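Local structure of SnoK (5EPA) at residues E59-E64 / S117-K122; Q83-H88 / L269-T274; D190-D193 / Y198-Q201; T137-N142 / G237-D242; R43-T48 / I152-V157. The protein acts as a non-heme iron, 2-oxoglutarate-dependent carbocyclase in the biosynthesis of the antibiotic nogalamycin. All coordinates share one frame; numbering follows the deposited sequence.

Four of the five contacts gather round the large antiparallel sheet. Contacts 1 and 5 pack two parts of one helical element, the turns 59-64 and the approach 43-48 to helix 47-64, against strands 112-122 and 148-153 of that sheet. Contact 4 uses strand 233-242, which lies between these two strands, and brings Val239 to about 6 Å from 2-oxoglutarate, side chain to ligand. Contact 2, joining the loop 83-88 to the C-terminal tail, adjoins contact 1 through the bond from Ala84 N to Ser117 O (2.9 Å) and contact 4 through Phe270 and Met241. Contact 3 stands apart, its centre about 32 Å from that of contact 1, yet Leu191 is about 11 Å from the iron, side chain to metal.

Contact 1: E59-E64 / S117-K122; sequences EVLEKE and SDILVK. With AKG (2-oxoglutaric acid), chain H.
Ile119 meets Val60 and Leu61 through its two branches, which fork at CB toward helix 47-64. CG2, anti to the backbone N, lies before the fork of Leu61, 4.2 Å from Leu61 CD2 and just as far from Leu61 CD1. The other branch leaves through CG1, set beside the backbone N (chi1 -73°), and runs on extended. Its tip CD1 settles against the flank of Val60, 3.7 Å from Val60 CG1 and 3.9 Å from Val60 CB. A beta-branched residue suits this strand position because one side chain can serve two neighbouring helix residues. One step further along the face, Val121 CG2 touches Leu61 CD1 at 4.3 Å. The helix segment crosses the strand segment almost perpendicularly (93°), with the axes 10.6 Å apart, so a single helical turn supplies the contact.

Between Ile119 and Val121, Leu120 turns its back on the helix and sets CD1 3.9 Å from O3 of 2-oxoglutarate. Lys122 CE passes 3.5 Å from O4 of the same carboxylate, a packing contact, and Lys122 NZ is hydrogen-bonded to Gln77 O and Thr130 OG1; Thr130 itself binds the ligand. The two-faced strand, apolar toward helix 47-64 and lining the co-substrate pocket inside, is characteristic of the double-stranded beta-helix fold of the PhyH branch of the cupins.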
# COMPACT_ATOMS: atom_id res chain seq x y z
N GLU A 59 7.30 18.25 -2.59
CA GLU A 59 8.00 18.99 -1.57
C GLU A 59 8.70 18.05 -0.58
O GLU A 59 9.86 18.28 -0.22
CB GLU A 59 7.06 19.94 -0.82
CG GLU A 59 6.61 21.14 -1.65
CD GLU A 59 5.49 21.93 -1.00
OE1 GLU A 59 5.65 22.33 0.17
OE2 GLU A 59 4.43 22.10 -1.63
N VAL A 60 8.02 16.98 -0.18
CA VAL A 60 8.64 16.02 0.72
C VAL A 60 9.89 15.34 0.06
O VAL A 60 10.95 15.23 0.67
CB VAL A 60 7.65 14.96 1.13
CG1 VAL A 60 8.33 13.84 1.87
CG2 VAL A 60 6.55 15.56 1.95
N LEU A 61 9.76 14.94 -1.19
CA LEU A 61 10.89 14.35 -1.89
C LEU A 61 12.09 15.31 -1.89
O LEU A 61 13.21 14.89 -1.74
CB LEU A 61 10.51 13.96 -3.32
CG LEU A 61 9.59 12.73 -3.45
CD1 LEU A 61 8.88 12.73 -4.79
CD2 LEU A 61 10.37 11.44 -3.25
N GLU A 62 11.83 16.57 -2.16
CA GLU A 62 12.90 17.55 -2.25
C GLU A 62 13.58 17.74 -0.89
O GLU A 62 14.78 17.79 -0.78
CB GLU A 62 12.38 18.87 -2.85
CG GLU A 62 13.45 19.96 -2.90
CD GLU A 62 13.59 20.91 -1.70
OE1 GLU A 62 12.98 20.71 -0.62
OE2 GLU A 62 14.38 21.89 -1.84
N LYS A 63 12.77 17.79 0.15
CA LYS A 63 13.24 18.10 1.50
C LYS A 63 13.92 16.92 2.21
O LYS A 63 14.98 17.05 2.81
CB LYS A 63 12.04 18.52 2.34
CG LYS A 63 12.48 18.91 3.75
CD LYS A 63 11.39 19.57 4.60
CE LYS A 63 11.70 19.32 6.07
NZ LYS A 63 10.92 20.21 6.94
N GLU A 64 13.31 15.75 2.10
CA GLU A 64 13.81 14.53 2.74
C GLU A 64 14.85 13.76 1.93
O GLU A 64 15.71 13.09 2.49
CB GLU A 64 12.64 13.55 3.02
CG GLU A 64 11.50 14.16 3.80
CD GLU A 64 11.93 14.67 5.17
OE1 GLU A 64 12.58 13.91 5.91
OE2 GLU A 64 11.58 15.82 5.53
N SER A 117 2.52 5.75 5.77
CA SER A 117 2.32 5.93 4.35
C SER A 117 3.65 6.04 3.65
O SER A 117 4.67 6.37 4.30
CB SER A 117 1.42 7.14 4.07
OG SER A 117 2.12 8.36 4.09
N ASP A 118 3.63 5.83 2.35
CA ASP A 118 4.83 5.97 1.56
C ASP A 118 4.56 6.72 0.27
O ASP A 118 3.54 6.50 -0.38
CB ASP A 118 5.37 4.61 1.14
CG ASP A 118 5.96 3.84 2.29
OD1 ASP A 118 5.19 3.26 3.07
OD2 ASP A 118 7.21 3.79 2.40
N ILE A 119 5.50 7.57 -0.11
CA ILE A 119 5.51 8.09 -1.45
C ILE A 119 6.17 7.03 -2.31
O ILE A 119 7.23 6.50 -1.96
CB ILE A 119 6.28 9.38 -1.51
CG1 ILE A 119 5.49 10.52 -0.85
CG2 ILE A 119 6.55 9.76 -2.96
CD1 ILE A 119 6.37 11.70 -0.47
N LEU A 120 5.52 6.65 -3.42
CA LEU A 120 5.97 5.48 -4.23
C LEU A 120 6.12 5.85 -5.70
O LEU A 120 5.14 5.91 -6.46
CB LEU A 120 4.98 4.32 -4.10
CG LEU A 120 4.78 3.77 -2.69
CD1 LEU A 120 3.44 3.03 -2.66
CD2 LEU A 120 5.92 2.88 -2.23
N VAL A 121 7.36 6.11 -6.09
CA VAL A 121 7.67 6.70 -7.41
C VAL A 121 8.40 5.70 -8.27
O VAL A 121 9.31 5.01 -7.78
CB VAL A 121 8.56 7.95 -7.26
CG1 VAL A 121 9.20 8.36 -8.58
CG2 VAL A 121 7.73 9.13 -6.77
N LYS A 122 8.01 5.60 -9.53
CA LYS A 122 8.79 4.83 -10.52
C LYS A 122 9.20 5.73 -11.68
O LYS A 122 8.35 6.21 -12.39
CB LYS A 122 8.02 3.61 -11.07
CG LYS A 122 7.96 2.39 -10.14
CD LYS A 122 7.33 1.19 -10.87
CE LYS A 122 7.12 -0.04 -9.97
NZ LYS A 122 8.32 -0.90 -9.91
C1 AKG H . 2.10 -1.67 -1.82
O1 AKG H . 1.41 -0.61 -1.88
O2 AKG H . 2.01 -2.56 -0.94
C2 AKG H . 3.11 -1.92 -2.84
O5 AKG H . 3.71 -2.98 -2.69
C3 AKG H . 3.38 -0.94 -3.95
C4 AKG H . 4.60 -1.21 -4.83
C5 AKG H . 4.70 -0.17 -5.96
O3 AKG H . 4.15 0.98 -5.86
O4 AKG H . 5.32 -0.43 -6.99

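Contact 2: Q83-H88 / L269-T274; sequences QAWQKH and LFPLVT
A single water ties Trp85 and Gln86 to Leu269. It accepts a bond from Trp85 NE1 (2.8 Å) and another from Gln86 NE2 (3.0 Å), and donates a hydrogen bond to the backbone oxygen of Leu269. Both water and carbonyl oxygen lie in the plane of the indole, at its edge, where Leu269 O also comes within 3.4 Å of Trp85 CZ2. Tryptophan suits the place because one ring supplies an N-H for the water and a broad apolar end for the neighbours: CZ2 packs on Pro271 CD at 3.8 Å, and CH2 lies 4.0 Å from the same carbon.

Trp85 CG lies between the backbone N and the carbonyl carbon (chi1 77°), and Gln86 CG rests 3.6 Å above one face of the indole, near the rim. The extended glutamine chain then carries its amide past the ring to the water, crossing Leu269 at about a right angle, with CD 4.1 Å from Leu269 CD2. Pro271 and Val273 form backbone hydrogen bonds with Val114 and Leu112 of strand 112-122. A water-mediated contact thus joins the C-terminal segment to the short 3-10 turn after strand 76-81 of the large sheet.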
# COMPACT_ATOMS: atom_id res chain seq x y z
N GLN A 83 6.98 6.78 6.15
CA GLN A 83 6.27 7.63 7.13
C GLN A 83 5.97 9.00 6.52
O GLN A 83 6.07 10.04 7.17
CB GLN A 83 7.09 7.81 8.40
CG GLN A 83 7.13 6.58 9.29
CD GLN A 83 7.94 5.44 8.70
OE1 GLN A 83 7.41 4.34 8.48
NE2 GLN A 83 9.21 5.69 8.44
N ALA A 84 5.61 8.97 5.26
CA ALA A 84 5.60 10.17 4.45
C ALA A 84 4.59 11.19 4.91
O ALA A 84 4.86 12.38 4.86
CB ALA A 84 5.33 9.81 2.96
N TRP A 85 3.42 10.72 5.35
CA TRP A 85 2.35 11.63 5.73
C TRP A 85 2.74 12.49 6.92
O TRP A 85 2.19 13.55 7.11
CB TRP A 85 1.07 10.89 6.04
CG TRP A 85 1.06 10.22 7.37
CD1 TRP A 85 1.43 8.94 7.64
CD2 TRP A 85 0.57 10.77 8.60
NE1 TRP A 85 1.28 8.67 8.98
CE2 TRP A 85 0.73 9.76 9.59
CE3 TRP A 85 0.07 12.04 8.99
CZ2 TRP A 85 0.39 9.97 10.91
CZ3 TRP A 85 -0.28 12.24 10.31
CH2 TRP A 85 -0.11 11.22 11.27
N GLN A 86 3.69 12.02 7.72
CA GLN A 86 4.12 12.74 8.94
C GLN A 86 5.01 13.87 8.57
O GLN A 86 5.33 14.70 9.41
CB GLN A 86 4.90 11.82 9.87
CG GLN A 86 4.13 10.66 10.45
CD GLN A 86 4.99 9.66 11.21
OE1 GLN A 86 6.12 9.97 11.63
NE2 GLN A 86 4.47 8.45 11.41
N LYS A 87 5.45 13.91 7.32
CA LYS A 87 6.56 14.81 6.92
C LYS A 87 6.11 16.04 6.13
O LYS A 87 6.93 16.83 5.68
CB LYS A 87 7.62 14.02 6.17
CG LYS A 87 8.39 13.14 7.14
CD LYS A 87 9.12 11.99 6.50
CE LYS A 87 9.68 11.08 7.59
NZ LYS A 87 10.42 9.95 6.96
N HIS A 88 4.80 16.20 6.00
CA HIS A 88 4.24 17.41 5.45
C HIS A 88 2.89 17.64 6.14
O HIS A 88 2.09 16.73 6.25
CB HIS A 88 4.06 17.25 3.95
CG HIS A 88 3.85 18.55 3.23
ND1 HIS A 88 2.70 19.29 3.35
CD2 HIS A 88 4.65 19.24 2.38
CE1 HIS A 88 2.79 20.38 2.61
NE2 HIS A 88 3.97 20.38 2.01
N LEU A 269 0.85 9.67 16.24
CA LEU A 269 1.53 9.11 15.06
C LEU A 269 0.76 7.96 14.39
O LEU A 269 1.00 7.65 13.26
CB LEU A 269 2.96 8.67 15.39
CG LEU A 269 3.88 9.80 15.89
CD1 LEU A 269 5.28 9.26 16.12
CD2 LEU A 269 3.94 10.98 14.91
N PHE A 270 -0.21 7.39 15.09
CA PHE A 270 -0.98 6.29 14.59
C PHE A 270 -2.47 6.57 14.80
O PHE A 270 -3.16 5.86 15.53
CB PHE A 270 -0.55 5.00 15.31
CG PHE A 270 0.93 4.70 15.22
CD1 PHE A 270 1.51 4.37 14.03
CD2 PHE A 270 1.74 4.75 16.35
CE1 PHE A 270 2.86 4.10 13.92
CE2 PHE A 270 3.10 4.48 16.26
CZ PHE A 270 3.65 4.14 15.03
N PRO A 271 -3.01 7.59 14.13
CA PRO A 271 -4.34 8.10 14.48
C PRO A 271 -5.46 7.19 14.02
O PRO A 271 -5.35 6.54 12.97
CB PRO A 271 -4.41 9.41 13.72
CG PRO A 271 -3.42 9.26 12.60
CD PRO A 271 -2.31 8.47 13.17
N LEU A 272 -6.51 7.16 14.82
CA LEU A 272 -7.72 6.41 14.52
C LEU A 272 -8.42 6.98 13.31
O LEU A 272 -8.51 8.17 13.16
CB LEU A 272 -8.72 6.45 15.67
CG LEU A 272 -8.55 5.44 16.79
CD1 LEU A 272 -9.38 5.87 17.98
CD2 LEU A 272 -8.93 4.03 16.34
N VAL A 273 -8.92 6.07 12.46
CA VAL A 273 -9.80 6.44 11.37
C VAL A 273 -11.21 6.58 11.90
O VAL A 273 -11.73 5.66 12.52
CB VAL A 273 -9.80 5.36 10.28
CG1 VAL A 273 -10.83 5.69 9.19
CG2 VAL A 273 -8.42 5.24 9.66
N THR A 274 -11.81 7.75 11.67
CA THR A 274 -13.16 8.05 12.10
C THR A 274 -13.94 8.41 10.82
O THR A 274 -14.92 7.76 10.47
CB THR A 274 -13.20 9.31 12.97
OG1 THR A 274 -12.68 10.42 12.20
CG2 THR A 274 -12.37 9.14 14.25
O HOH W 1 1.88 6.88 11.10

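Contact 3: D190-D193 / Y198-Q201; sequences DLAD and YPWQ
The short helix 191-194 and the 3-10 turn 198-200, close in sequence, pack together at the surface through a CH-pi contact between Leu191 and Tyr198. The methyl CD2 of Leu191 sits over the middle of the phenol ring, 3.6 Å from its centroid and only 12° off the ring normal, so its C-H bonds can point into the pi cloud. Both side chains leave with CG anti to the backbone N (chi1 -175° for Leu191, 168° for Tyr198) and cross at about a right angle, which brings one methyl, CD2, over the face. CG of Leu191 adds a second point of support, 3.9 Å from Tyr198 CG.

This pair lies against the four-stranded sheet of the cupin-type core: Leu191 and Tyr198 both touch Val132 on strand 130-133, next to the iron ligand His133, whose side chain is about 7 Å from that of Leu191. An aliphatic and an aromatic residue fit a partly exposed place.

Further out, Ala192 CB approaches Pro199 CG at 4.2 Å. Alanine is small enough for the helix to come this close, and proline suits the start of a 3-10 turn, whose bond runs from Gln201 N to Tyr198 O (3.1 Å).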
# COMPACT_ATOMS: atom_id res chain seq x y z
N ASP A 190 11.55 -17.41 -1.99
CA ASP A 190 10.80 -17.25 -3.23
C ASP A 190 9.37 -17.63 -2.95
O ASP A 190 9.08 -18.58 -2.24
CB ASP A 190 11.39 -18.11 -4.34
CG ASP A 190 12.78 -17.63 -4.78
OD1 ASP A 190 13.03 -16.40 -4.80
OD2 ASP A 190 13.62 -18.49 -5.10
N LEU A 191 8.45 -16.86 -3.50
CA LEU A 191 7.05 -17.14 -3.22
C LEU A 191 6.61 -18.55 -3.64
O LEU A 191 5.80 -19.18 -2.96
CB LEU A 191 6.16 -16.06 -3.84
CG LEU A 191 4.69 -16.21 -3.48
CD1 LEU A 191 4.45 -16.16 -1.97
CD2 LEU A 191 3.90 -15.11 -4.15
N ALA A 192 7.18 -19.08 -4.73
CA ALA A 192 6.84 -20.43 -5.17
C ALA A 192 7.26 -21.49 -4.15
O ALA A 192 6.68 -22.56 -4.11
CB ALA A 192 7.44 -20.74 -6.51
N ASP A 193 8.29 -21.20 -3.34
CA ASP A 193 8.71 -22.16 -2.27
C ASP A 193 7.77 -22.12 -1.06
O ASP A 193 7.43 -23.13 -0.50
CB ASP A 193 10.15 -21.88 -1.83
CG ASP A 193 11.18 -22.22 -2.92
OD1 ASP A 193 11.01 -23.21 -3.66
OD2 ASP A 193 12.16 -21.48 -3.08
N TYR A 198 1.51 -20.97 -6.35
CA TYR A 198 1.62 -19.58 -6.84
C TYR A 198 1.73 -19.47 -8.36
O TYR A 198 1.00 -18.72 -8.97
CB TYR A 198 2.79 -18.81 -6.17
CG TYR A 198 3.12 -17.48 -6.85
CD1 TYR A 198 2.16 -16.49 -6.97
CD2 TYR A 198 4.36 -17.23 -7.39
CE1 TYR A 198 2.42 -15.31 -7.64
CE2 TYR A 198 4.63 -16.06 -8.07
CZ TYR A 198 3.65 -15.11 -8.20
OH TYR A 198 3.93 -13.88 -8.82
N PRO A 199 2.64 -20.21 -8.96
CA PRO A 199 2.80 -20.07 -10.41
C PRO A 199 1.58 -20.44 -11.28
O PRO A 199 1.56 -20.06 -12.45
CB PRO A 199 3.98 -21.03 -10.75
CG PRO A 199 4.54 -21.52 -9.46
CD PRO A 199 3.50 -21.27 -8.40
N TRP A 200 0.61 -21.15 -10.73
CA TRP A 200 -0.61 -21.55 -11.45
C TRP A 200 -1.81 -20.68 -11.12
O TRP A 200 -2.92 -20.90 -11.62
CB TRP A 200 -0.90 -23.03 -11.18
CG TRP A 200 0.35 -23.80 -11.34
CD1 TRP A 200 1.01 -24.50 -10.38
CD2 TRP A 200 1.15 -23.88 -12.51
NE1 TRP A 200 2.17 -24.98 -10.87
CE2 TRP A 200 2.29 -24.63 -12.18
CE3 TRP A 200 1.02 -23.38 -13.82
CZ2 TRP A 200 3.29 -24.94 -13.12
CZ3 TRP A 200 2.02 -23.66 -14.74
CH2 TRP A 200 3.13 -24.44 -14.40
N GLN A 201 -1.58 -19.64 -10.33
CA GLN A 201 -2.64 -18.67 -10.01
C GLN A 201 -2.72 -17.57 -11.07
O GLN A 201 -1.73 -17.12 -11.58
CB GLN A 201 -2.38 -18.00 -8.67
CG GLN A 201 -2.32 -18.97 -7.51
CD GLN A 201 -3.66 -19.63 -7.26
OE1 GLN A 201 -4.64 -18.97 -7.03
NE2 GLN A 201 -3.68 -20.95 -7.32

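Contact 4: T137-N142 / G237-D242; sequences TGLPLN and GVVYMD
Leu141 and Met241 cross at about a right angle, the leucine methyl CD1 meeting the thioether sulfur of Met241 at 4.1 Å. The methionine turns out of its strand with CG lodged between the backbone N and the carbonyl carbon (chi1 66°), then runs on extended, so SD rather than the chain's root faces the leucine. Methionine suits the place because its flexible thioether offers a polarisable surface to the Leu141 methyl; CA of Leu141 and CA of Met241 are 9.0 Å from each other. Two residues earlier on each side, Leu139 meets Val239, CD2 against CG1 at 4.2 Å, although CA of Leu139 and CA of Val239 are 9.6 Å apart.

Leu139 and Leu141 both point toward the strand, flanking Pro140, the centre of an inverse gamma turn with a weak bond from Leu141 N to Leu139 O. Val239 and Met241, two apart on strand 233-242, likewise share one face of the large sheet of the double-stranded beta-helix. That face leads into the active site: the side chain of Val239 is about 6 Å from 2-oxoglutarate, and that of Leu139 about 5 Å from the side chain of the iron ligand Asp135. Tyr115 of strand 112-122 touches Leu139, Pro140, Val239 and Met241, while Tyr240 packs on helix 98-108.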
# COMPACT_ATOMS: atom_id res chain seq x y z
N THR A 137 3.97 -9.74 5.50
CA THR A 137 5.29 -10.31 5.73
C THR A 137 6.31 -9.26 6.21
O THR A 137 7.14 -9.52 7.07
CB THR A 137 5.78 -10.97 4.43
OG1 THR A 137 4.88 -12.05 4.05
CG2 THR A 137 7.18 -11.50 4.57
N GLY A 138 6.23 -8.07 5.63
CA GLY A 138 7.12 -6.97 5.98
C GLY A 138 6.61 -5.91 6.97
O GLY A 138 7.30 -4.91 7.20
N LEU A 139 5.43 -6.11 7.55
CA LEU A 139 4.91 -5.20 8.58
C LEU A 139 5.35 -5.66 9.95
O LEU A 139 5.20 -6.83 10.29
CB LEU A 139 3.39 -5.15 8.54
CG LEU A 139 2.80 -4.33 7.38
CD1 LEU A 139 1.32 -4.59 7.26
CD2 LEU A 139 3.05 -2.84 7.50
N PRO A 140 5.93 -4.76 10.75
CA PRO A 140 6.48 -5.11 12.07
C PRO A 140 5.38 -5.10 13.12
O PRO A 140 5.46 -4.39 14.14
CB PRO A 140 7.50 -4.01 12.31
CG PRO A 140 6.88 -2.81 11.64
CD PRO A 140 6.15 -3.33 10.43
N LEU A 141 4.35 -5.91 12.88
CA LEU A 141 3.14 -5.93 13.66
C LEU A 141 2.67 -7.33 13.99
O LEU A 141 2.96 -8.26 13.25
CB LEU A 141 2.00 -5.23 12.92
CG LEU A 141 2.28 -3.81 12.46
CD1 LEU A 141 1.11 -3.34 11.66
CD2 LEU A 141 2.52 -2.85 13.62
N ASN A 142 2.03 -7.47 15.15
CA ASN A 142 1.29 -8.66 15.50
C ASN A 142 -0.13 -8.33 15.26
O ASN A 142 -0.52 -7.16 15.12
CB ASN A 142 1.32 -8.99 16.96
CG ASN A 142 2.66 -9.49 17.40
OD1 ASN A 142 3.16 -10.43 16.82
ND2 ASN A 142 3.22 -8.88 18.48
N GLY A 237 0.98 5.17 -1.00
CA GLY A 237 0.47 3.98 -0.37
C GLY A 237 0.20 4.27 1.08
O GLY A 237 1.08 4.69 1.79
N VAL A 238 -1.02 4.04 1.53
CA VAL A 238 -1.35 4.25 2.93
C VAL A 238 -1.71 2.91 3.60
O VAL A 238 -2.64 2.25 3.15
CB VAL A 238 -2.56 5.19 3.08
CG1 VAL A 238 -2.83 5.48 4.55
CG2 VAL A 238 -2.30 6.47 2.37
N VAL A 239 -1.03 2.55 4.70
CA VAL A 239 -1.35 1.29 5.38
C VAL A 239 -2.25 1.59 6.54
O VAL A 239 -1.88 2.36 7.44
CB VAL A 239 -0.10 0.58 5.87
CG1 VAL A 239 -0.46 -0.65 6.63
CG2 VAL A 239 0.80 0.22 4.70
N TYR A 240 -3.47 1.07 6.48
CA TYR A 240 -4.44 1.18 7.57
C TYR A 240 -4.43 -0.14 8.34
O TYR A 240 -4.81 -1.18 7.80
CB TYR A 240 -5.83 1.46 7.02
CG TYR A 240 -6.00 2.79 6.31
CD1 TYR A 240 -6.12 3.97 7.03
CD2 TYR A 240 -6.07 2.86 4.96
CE1 TYR A 240 -6.27 5.17 6.40
CE2 TYR A 240 -6.23 4.07 4.29
CZ TYR A 240 -6.33 5.23 5.01
OH TYR A 240 -6.50 6.45 4.37
N MET A 241 -3.96 -0.10 9.58
CA MET A 241 -3.81 -1.29 10.37
C MET A 241 -5.00 -1.47 11.28
O MET A 241 -5.73 -0.54 11.58
CB MET A 241 -2.53 -1.23 11.17
CG MET A 241 -2.47 -0.14 12.25
SD MET A 241 -0.88 -0.06 13.06
CE MET A 241 -1.12 1.47 13.98
N ASP A 242 -5.17 -2.68 11.75
CA ASP A 242 -6.13 -2.97 12.80
C ASP A 242 -5.88 -2.01 13.98
O ASP A 242 -4.73 -1.76 14.37
CB ASP A 242 -5.95 -4.41 13.27
CG ASP A 242 -6.21 -5.44 12.13
OD1 ASP A 242 -7.38 -5.84 11.97
OD2 ASP A 242 -5.26 -5.87 11.42

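Contact 5: R43-T48 / I152-V157; sequences RVLSET and IALTDV
Leu45 reaches Ile152 because its CG is placed beside the backbone N (chi1 -58°) and its chain then continues outward to CD1. On strand 148-153, Ile152 sets CG2 anti to its own backbone N, and this short branch receives the methyl: Leu45 CD1 lies 3.8 Å from Ile152 CG2, the two side chains crossing at about a right angle. The same CD1 also comes to 4.2 Å from CD2 of Leu154, so one leucine tip spans the end of strand 148-153 and the loop after it.

Leucine also suits the position before the N-cap. Ser46, the N-cap of helix 47-64, bonds a backbone N of the first turn while Glu49 OE1 bonds Ser46 N, which is consistent with a capping box. Leu45 touches Val50 in the first turn of the helix, as in the hydrophobic staple that often accompanies a capping box. Ile100 of helix 98-108 packs on both Leu45 and Ile152.

Nearby, Thr155 OG1 bonds Asp156 O at 3.2 Å from well above the carbonyl plane, and it is also hydrogen-bonded to Met234 N. Across the contact itself no hydrogen bond forms: buried methyl groups hold the start of the helix to the sheet by dispersion and the exclusion of water.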
# COMPACT_ATOMS: atom_id res chain seq x y z
N ARG A 43 -12.17 7.51 -9.06
CA ARG A 43 -12.60 8.88 -8.83
C ARG A 43 -12.87 9.20 -7.33
O ARG A 43 -13.92 9.67 -6.98
CB ARG A 43 -13.81 9.20 -9.69
CG ARG A 43 -13.56 8.99 -11.18
CD ARG A 43 -14.81 9.29 -12.01
NE ARG A 43 -15.87 8.34 -11.69
CZ ARG A 43 -16.01 7.14 -12.21
NH1 ARG A 43 -15.14 6.69 -13.11
NH2 ARG A 43 -17.01 6.37 -11.80
N VAL A 44 -11.90 8.92 -6.48
CA VAL A 44 -12.05 9.21 -5.09
C VAL A 44 -11.59 10.65 -4.83
O VAL A 44 -12.25 11.39 -4.11
CB VAL A 44 -11.25 8.24 -4.22
CG1 VAL A 44 -11.43 8.56 -2.75
CG2 VAL A 44 -11.67 6.79 -4.50
N LEU A 45 -10.45 11.01 -5.42
CA LEU A 45 -9.90 12.37 -5.41
C LEU A 45 -10.20 13.11 -6.68
O LEU A 45 -10.07 12.57 -7.77
CB LEU A 45 -8.40 12.32 -5.26
CG LEU A 45 -7.86 11.61 -4.03
CD1 LEU A 45 -6.35 11.71 -4.02
CD2 LEU A 45 -8.41 12.26 -2.74
N SER A 46 -10.54 14.38 -6.54
CA SER A 46 -10.74 15.27 -7.67
C SER A 46 -9.39 15.65 -8.30
O SER A 46 -8.34 15.47 -7.70
CB SER A 46 -11.43 16.56 -7.19
OG SER A 46 -10.57 17.26 -6.31
N GLU A 47 -9.45 16.22 -9.50
CA GLU A 47 -8.24 16.73 -10.20
C GLU A 47 -7.50 17.74 -9.33
O GLU A 47 -6.28 17.73 -9.23
CB GLU A 47 -8.62 17.29 -11.58
CG GLU A 47 -9.05 16.14 -12.48
CD GLU A 47 -9.64 16.59 -13.82
OE1 GLU A 47 -10.42 17.58 -13.85
OE2 GLU A 47 -9.32 15.92 -14.84
N THR A 48 -8.26 18.61 -8.68
CA THR A 48 -7.69 19.62 -7.81
C THR A 48 -6.95 18.99 -6.64
O THR A 48 -5.83 19.40 -6.34
CB THR A 48 -8.80 20.54 -7.30
OG1 THR A 48 -9.39 21.20 -8.41
CG2 THR A 48 -8.26 21.59 -6.28
N ILE A 152 -2.97 4.96 -3.78
CA ILE A 152 -3.62 6.12 -4.34
C ILE A 152 -2.81 6.57 -5.54
O ILE A 152 -1.64 6.90 -5.41
CB ILE A 152 -3.66 7.25 -3.29
CG1 ILE A 152 -4.37 6.77 -2.02
CG2 ILE A 152 -4.40 8.47 -3.84
CD1 ILE A 152 -3.99 7.57 -0.81
N ALA A 153 -3.44 6.67 -6.69
CA ALA A 153 -2.73 7.13 -7.89
C ALA A 153 -2.71 8.64 -7.97
O ALA A 153 -3.76 9.27 -7.92
CB ALA A 153 -3.41 6.60 -9.13
N LEU A 154 -1.51 9.21 -8.06
CA LEU A 154 -1.34 10.65 -8.20
C LEU A 154 -0.84 11.05 -9.58
O LEU A 154 -0.66 12.22 -9.88
CB LEU A 154 -0.45 11.22 -7.09
CG LEU A 154 -1.03 11.07 -5.67
CD1 LEU A 154 -0.06 11.63 -4.63
CD2 LEU A 154 -2.37 11.75 -5.51
N THR A 155 -0.62 10.06 -10.41
CA THR A 155 -0.50 10.23 -11.85
C THR A 155 -1.42 9.19 -12.48
O THR A 155 -1.79 8.21 -11.83
CB THR A 155 0.92 9.94 -12.35
OG1 THR A 155 1.32 8.61 -12.02
CG2 THR A 155 1.91 10.91 -11.71
N ASP A 156 -1.75 9.36 -13.75
CA ASP A 156 -2.31 8.22 -14.51
C ASP A 156 -1.35 7.03 -14.47
O ASP A 156 -0.12 7.20 -14.47
CB ASP A 156 -2.56 8.59 -15.98
CG ASP A 156 -3.78 9.42 -16.18
OD1 ASP A 156 -4.59 9.57 -15.25
OD2 ASP A 156 -3.94 9.96 -17.27
N VAL A 157 -1.91 5.82 -14.46
CA VAL A 157 -1.07 4.59 -14.46
C VAL A 157 -1.57 3.52 -15.43
O VAL A 157 -2.19 2.53 -15.03
CB VAL A 157 -0.94 4.00 -13.05
CG1 VAL A 157 0.19 3.01 -13.03
CG2 VAL A 157 -0.65 5.08 -12.03